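Local atomic coordinates of capsid protein (Pseudomonas phage PP7, PDB entry 2QUD), a protein that forms dimers that assemble into an icosahedral T=3 phage capsid, binds packaging signals in the viral RNA and represses translation of the replicase. Residues 61-66 against 78-83. Coordinates in Å, arbitrary orientation, origin at the centre of the assembly. Where two conformers were deposited one is given. Numbering follows the deposited sequence.
Sequences LKLDQA and YTQVWS
Four backbone hydrogen bonds knit 61-66 to 78-83 in the regular antiparallel ladder of a beta hairpin. Leu-63 N reaches Trp-82 O at 3.1 Å and Trp-82 N returns to Leu-63 O at 3.0 Å; two residues on, Gln-65 N to Gln-80 O (2.8 Å) and Gln-80 N to Gln-65 O (2.9 Å) close the second hydrogen-bonded pair. The non-hydrogen-bonded pairs Lys-62/Ser-83, Asp-64/Val-81 and Ala-66/Thr-79 draw their CA atoms to 4.2, 4.7 and 4.1 Å; CA-H...O contacts supplement the ladder, as from Val-81 CA to Leu-63 O (3.2 Å). The N-to-C directions of these extended segments make 157°, their axes 4.6 Å apart at closest. A water donates to Gln-65 O (2.7 Å) and accepts from Gln-65 NE2 and Gln-80 NE2 (3.1 Å each).

An antiparallel ladder sends successive residues to opposite faces, so one hairpin can serve RNA and dimer interface. Ala-66 and Thr-79 share a face with RNA-binding Lys-62, Asp-64, Val-81 and Ser-83: all-t Lys-62 lays CG 3.8 Å from Val-81 CG1, and Asp-64 (chi1 m) brings OD1 3.4 Å from Val-81 CG2. On the other, Gln-65 OE1 and Gln-80 OE1 hydrogen-bond Ser-99 OG and Val-89 N of the second subunit, whose Thr-104 packs on Leu-63 and Trp-82 (chi1 t).

Strand 43-50 flanks 56-68, helix 111-119 packs against Trp-82, and a strand of the second subunit pairs with 81-83, continuing the sheet across the dimer.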
# COMPACT_ATOMS: atom_id res chain seq x y z
N LEU A 61 -2.20 7.09 -1.73
CA LEU A 61 -0.89 7.32 -1.14
C LEU A 61 0.13 6.87 -2.16
O LEU A 61 -0.02 5.80 -2.72
CB LEU A 61 -0.71 6.49 0.11
CG LEU A 61 -1.72 6.64 1.27
CD1 LEU A 61 -1.42 5.67 2.47
CD2 LEU A 61 -1.75 8.11 1.70
N LYS A 62 1.17 7.66 -2.39
CA LYS A 62 2.23 7.31 -3.39
C LYS A 62 3.57 7.55 -2.72
O LYS A 62 3.95 8.68 -2.44
CB LYS A 62 2.11 8.18 -4.64
CG LYS A 62 3.13 7.92 -5.76
CD LYS A 62 2.77 8.80 -6.98
CE LYS A 62 3.55 8.45 -8.23
NZ LYS A 62 3.08 9.30 -9.36
N LEU A 63 4.28 6.46 -2.44
CA LEU A 63 5.64 6.50 -1.92
C LEU A 63 6.62 6.40 -3.10
O LEU A 63 6.64 5.38 -3.80
CB LEU A 63 5.87 5.37 -0.94
CG LEU A 63 7.15 5.43 -0.11
CD1 LEU A 63 7.17 6.63 0.88
CD2 LEU A 63 7.38 4.12 0.63
N ASP A 64 7.40 7.47 -3.29
CA ASP A 64 8.39 7.57 -4.35
C ASP A 64 9.76 7.47 -3.71
O ASP A 64 10.12 8.31 -2.88
CB ASP A 64 8.28 8.91 -5.10
CG ASP A 64 7.04 9.01 -5.98
OD1 ASP A 64 6.66 8.02 -6.63
OD2 ASP A 64 6.50 10.14 -6.08
N GLN A 65 10.53 6.44 -4.09
CA GLN A 65 11.89 6.26 -3.60
C GLN A 65 12.86 6.36 -4.78
O GLN A 65 12.97 5.45 -5.59
CB GLN A 65 12.04 4.93 -2.86
CG GLN A 65 13.38 4.75 -2.21
CD GLN A 65 13.57 3.39 -1.63
OE1 GLN A 65 13.58 3.24 -0.40
NE2 GLN A 65 13.70 2.37 -2.49
N ALA A 66 13.53 7.51 -4.90
CA ALA A 66 14.51 7.73 -5.94
C ALA A 66 15.80 7.08 -5.50
O ALA A 66 16.12 7.03 -4.31
CB ALA A 66 14.73 9.23 -6.21
N TYR A 78 17.13 6.13 -10.89
CA TYR A 78 15.80 5.54 -11.14
C TYR A 78 14.94 5.82 -9.92
O TYR A 78 15.48 6.15 -8.85
CB TYR A 78 15.85 4.02 -11.44
CG TYR A 78 16.51 3.16 -10.39
CD1 TYR A 78 15.82 2.76 -9.25
CD2 TYR A 78 17.82 2.74 -10.52
CE1 TYR A 78 16.44 1.99 -8.26
CE2 TYR A 78 18.44 1.96 -9.54
CZ TYR A 78 17.74 1.60 -8.41
OH TYR A 78 18.36 0.82 -7.45
N THR A 79 13.64 5.67 -10.11
CA THR A 79 12.66 5.87 -9.04
C THR A 79 11.75 4.66 -9.01
O THR A 79 11.21 4.23 -10.04
CB THR A 79 11.84 7.16 -9.23
OG1 THR A 79 12.73 8.28 -9.36
CG2 THR A 79 10.88 7.39 -8.01
N GLN A 80 11.58 4.12 -7.82
CA GLN A 80 10.61 3.07 -7.60
C GLN A 80 9.47 3.59 -6.74
O GLN A 80 9.64 4.54 -5.96
CB GLN A 80 11.30 1.90 -6.95
CG GLN A 80 12.36 1.34 -7.89
CD GLN A 80 12.98 0.08 -7.37
OE1 GLN A 80 12.85 -0.96 -7.98
NE2 GLN A 80 13.68 0.16 -6.25
N VAL A 81 8.29 2.99 -6.93
CA VAL A 81 7.05 3.55 -6.43
C VAL A 81 6.21 2.45 -5.79
O VAL A 81 6.12 1.35 -6.33
CB VAL A 81 6.23 4.20 -7.57
CG1 VAL A 81 5.09 4.95 -7.00
CG2 VAL A 81 7.11 5.14 -8.44
N TRP A 82 5.60 2.74 -4.65
CA TRP A 82 4.52 1.93 -4.13
C TRP A 82 3.33 2.77 -3.79
O TRP A 82 3.37 3.53 -2.87
CB TRP A 82 4.99 1.11 -2.95
CG TRP A 82 4.08 0.02 -2.45
CD1 TRP A 82 2.72 0.04 -2.39
CD2 TRP A 82 4.48 -1.23 -1.92
NE1 TRP A 82 2.26 -1.12 -1.86
CE2 TRP A 82 3.32 -1.92 -1.55
CE3 TRP A 82 5.71 -1.82 -1.69
CZ2 TRP A 82 3.37 -3.17 -0.99
CZ3 TRP A 82 5.76 -3.03 -1.16
CH2 TRP A 82 4.61 -3.72 -0.82
N SER A 83 2.29 2.62 -4.58
CA SER A 83 1.11 3.43 -4.37
C SER A 83 -0.06 2.59 -3.88
O SER A 83 -0.14 1.40 -4.12
CB SER A 83 0.74 4.22 -5.63
OG SER A 83 0.48 3.35 -6.69
O HOH W 1 14.34 3.11 -5.46